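Long-range contact in S-layer domain-containing protein (PDB 4QVS), which is of unknown function but carries a concanavalin A-like lectin/glucanase module and may belong to the bacterial surface layer: residues T149-G154 / L211-I216. Numbering follows the deposited sequence.
Sequences TLYING and LSADEI
Tyr151 and Ile216 meet because both first torsions set a branch anti to the carbonyl carbon: chi1 of -65° swings the phenol ring of Tyr151 from the strand toward the helix, and the same angle in Ile216 sends CG1 out over that ring while CG2 lies beside its own carbonyl carbon. The two side chains cross at about a right angle. Ile216 CG1 sits 4.0 Å from the centroid of the Tyr151 ring, only 11° off its normal, a CH-pi contact over the face. A beta-branched residue suits this place, since its second branch works too: Ile216 CG2 covers the root of the ring, 3.8 Å from Tyr151 CG, and touches Gly154 CA at 3.7 Å. Asn153 and Gly154, which both tolerate left-handed backbone angles, form a type I' turn; without a side chain, Gly154 brings its CA within 5.2 Å of Ile216 CA. Small Ala213 suits the tip of the ring, its CB 3.9 Å from Tyr151 OH. Ser212 is the N-cap; its N donates nearly straight (171°) to Glu215 OE1, one half of a capping box, and Arg209 salt-bridges Glu215 OE2. Lys217 NZ hydrogen-bonds Gly154 O, tying turn to helix, while Thr72 of the second subunit packs on Ile216. The first turn of helix 213-219 thus lies against one face of a three-stranded antiparallel sheet, at the turn end of hairpin 147-152/155-160, within the concanavalin A-like lectin/glucanase region.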
ATOM      1  N   THR A 149     -14.514  -1.923   5.695  1.00 62.43           N
ATOM      2  CA  THR A 149     -13.134  -2.409   5.537  1.00 62.19           C
ATOM      3  C   THR A 149     -12.746  -2.814   4.113  1.00 60.88           C
ATOM      4  O   THR A 149     -13.503  -3.479   3.403  1.00 68.54           O
ATOM      5  CB  THR A 149     -12.899  -3.604   6.482  1.00 61.03           C
ATOM      6  OG1 THR A 149     -13.237  -3.211   7.814  1.00 54.77           O
ATOM      7  CG2 THR A 149     -11.438  -4.077   6.446  1.00 74.54           C
ATOM      8  N   LEU A 150     -11.559  -2.393   3.700  1.00 59.21           N
ATOM      9  CA  LEU A 150     -11.000  -2.766   2.417  1.00 55.56           C
ATOM     10  C   LEU A 150     -10.015  -3.862   2.618  1.00 59.04           C
ATOM     11  O   LEU A 150      -9.171  -3.794   3.538  1.00 60.69           O
ATOM     12  CB  LEU A 150     -10.227  -1.620   1.797  1.00 58.72           C
ATOM     13  CG  LEU A 150     -11.047  -0.546   1.129  1.00 61.02           C
ATOM     14  CD1 LEU A 150     -10.177   0.648   0.747  1.00 62.75           C
ATOM     15  CD2 LEU A 150     -11.726  -1.155  -0.086  1.00 60.72           C
ATOM     16  N   TYR A 151     -10.071  -4.828   1.711  1.00 59.85           N
ATOM     17  CA  TYR A 151      -9.162  -5.947   1.701  1.00 62.66           C
ATOM     18  C   TYR A 151      -8.569  -6.182   0.316  1.00 65.82           C
ATOM     19  O   TYR A 151      -9.290  -6.121  -0.700  1.00 55.40           O
ATOM     20  CB  TYR A 151      -9.887  -7.243   2.037  1.00 62.94           C
ATOM     21  CG  TYR A 151     -10.462  -7.358   3.409  1.00 61.62           C
ATOM     22  CD1 TYR A 151     -11.752  -6.913   3.698  1.00 56.80           C
ATOM     23  CD2 TYR A 151      -9.749  -8.001   4.403  1.00 66.73           C
ATOM     24  CE1 TYR A 151     -12.287  -7.057   4.962  1.00 56.29           C
ATOM     25  CE2 TYR A 151     -10.264  -8.136   5.663  1.00 61.94           C
ATOM     26  CZ  TYR A 151     -11.518  -7.675   5.943  1.00 60.56           C
ATOM     27  OH  TYR A 151     -11.974  -7.872   7.205  1.00 57.87           O
ATOM     28  N   ILE A 152      -7.264  -6.474   0.289  1.00 59.67           N
ATOM     29  CA  ILE A 152      -6.555  -6.884  -0.922  1.00 64.68           C
ATOM     30  C   ILE A 152      -5.960  -8.246  -0.575  1.00 69.52           C
ATOM     31  O   ILE A 152      -5.323  -8.381   0.449  1.00 62.69           O
ATOM     32  CB  ILE A 152      -5.441  -5.928  -1.330  1.00 69.69           C
ATOM     33  CG1 ILE A 152      -6.044  -4.580  -1.744  1.00 74.28           C
ATOM     34  CG2 ILE A 152      -4.659  -6.535  -2.492  1.00 68.48           C
ATOM     35  CD1 ILE A 152      -5.025  -3.526  -2.111  1.00 78.72           C
ATOM     36  N   ASN A 153      -6.205  -9.253  -1.402  1.00 67.88           N
ATOM     37  CA  ASN A 153      -5.796 -10.626  -1.088  1.00 72.79           C
ATOM     38  C   ASN A 153      -5.996 -11.034   0.369  1.00 73.58           C
ATOM     39  O   ASN A 153      -5.136 -11.677   0.961  1.00 80.32           O
ATOM     40  CB  ASN A 153      -4.355 -10.877  -1.514  1.00 75.10           C
ATOM     41  CG  ASN A 153      -4.186 -10.793  -3.005  1.00 71.43           C
ATOM     42  OD1 ASN A 153      -4.961 -11.380  -3.763  1.00 66.48           O
ATOM     43  ND2 ASN A 153      -3.170 -10.070  -3.437  1.00 68.93           N
ATOM     44  N   GLY A 154      -7.124 -10.638   0.951  1.00 70.20           N
ATOM     45  CA  GLY A 154      -7.483 -11.049   2.316  1.00 73.91           C
ATOM     46  C   GLY A 154      -6.799 -10.336   3.462  1.00 73.98           C
ATOM     47  O   GLY A 154      -6.935 -10.754   4.619  1.00 59.57           O
ATOM     48  N   LEU A 211     -18.423 -10.384   5.839  1.00 57.08           N
ATOM     49  CA  LEU A 211     -17.595 -11.540   6.127  1.00 57.66           C
ATOM     50  C   LEU A 211     -16.450 -11.125   7.065  1.00 61.83           C
ATOM     51  O   LEU A 211     -16.086  -9.945   7.118  1.00 57.91           O
ATOM     52  CB  LEU A 211     -17.033 -12.157   4.859  1.00 55.57           C
ATOM     53  CG  LEU A 211     -17.925 -13.157   4.129  1.00 54.15           C
ATOM     54  CD1 LEU A 211     -19.252 -12.558   3.633  1.00 60.62           C
ATOM     55  CD2 LEU A 211     -17.152 -13.698   2.946  1.00 53.06           C
ATOM     56  N   SER A 212     -15.936 -12.090   7.829  1.00 58.89           N
ATOM     57  CA  SER A 212     -14.812 -11.874   8.745  1.00 61.97           C
ATOM     58  C   SER A 212     -13.559 -11.921   7.922  1.00 67.27           C
ATOM     59  O   SER A 212     -13.590 -12.378   6.770  1.00 65.86           O
ATOM     60  CB  SER A 212     -14.710 -13.047   9.712  1.00 60.29           C
ATOM     61  OG  SER A 212     -14.291 -14.164   8.945  1.00 64.51           O
ATOM     62  N   ALA A 213     -12.426 -11.576   8.536  1.00 71.28           N
ATOM     63  CA  ALA A 213     -11.176 -11.537   7.792  1.00 69.00           C
ATOM     64  C   ALA A 213     -10.765 -12.919   7.241  1.00 71.89           C
ATOM     65  O   ALA A 213     -10.423 -13.036   6.053  1.00 62.46           O
ATOM     66  CB  ALA A 213     -10.071 -10.908   8.621  1.00 78.72           C
ATOM     67  N   ASP A 214     -10.803 -13.976   8.048  1.00 76.47           N
ATOM     68  CA  ASP A 214     -10.386 -15.274   7.484  1.00 82.46           C
ATOM     69  C   ASP A 214     -11.438 -15.794   6.482  1.00 79.71           C
ATOM     70  O   ASP A 214     -11.110 -16.570   5.564  1.00 72.62           O
ATOM     71  CB  ASP A 214      -9.935 -16.294   8.542  1.00 95.66           C
ATOM     72  CG  ASP A 214     -11.049 -16.758   9.418  1.00 95.21           C
ATOM     73  OD1 ASP A 214     -11.987 -15.976   9.697  1.00 95.41           O
ATOM     74  OD2 ASP A 214     -10.968 -17.920   9.830  1.00 95.06           O
ATOM     75  N   GLU A 215     -12.690 -15.345   6.618  1.00 74.79           N
ATOM     76  CA  GLU A 215     -13.668 -15.666   5.595  1.00 72.17           C
ATOM     77  C   GLU A 215     -13.173 -15.018   4.301  1.00 64.13           C
ATOM     78  O   GLU A 215     -13.086 -15.672   3.247  1.00 63.43           O
ATOM     79  CB  GLU A 215     -15.064 -15.200   5.968  1.00 75.50           C
ATOM     80  CG  GLU A 215     -15.715 -16.131   6.962  1.00 76.27           C
ATOM     81  CD  GLU A 215     -17.119 -15.719   7.267  1.00 78.21           C
ATOM     82  OE1 GLU A 215     -17.331 -14.587   7.744  1.00 83.19           O
ATOM     83  OE2 GLU A 215     -18.011 -16.541   7.027  1.00 81.79           O
ATOM     84  N   ILE A 216     -12.783 -13.747   4.395  1.00 60.82           N
ATOM     85  CA  ILE A 216     -12.215 -13.058   3.239  1.00 59.89           C
ATOM     86  C   ILE A 216     -10.997 -13.811   2.700  1.00 64.68           C
ATOM     87  O   ILE A 216     -10.917 -14.059   1.475  1.00 57.40           O
ATOM     88  CB  ILE A 216     -11.893 -11.568   3.552  1.00 69.21           C
ATOM     89  CG1 ILE A 216     -13.179 -10.788   3.850  1.00 66.08           C
ATOM     90  CG2 ILE A 216     -11.193 -10.895   2.375  1.00 73.74           C
ATOM     91  CD1 ILE A 216     -14.253 -10.953   2.792  1.00 65.69           C
TER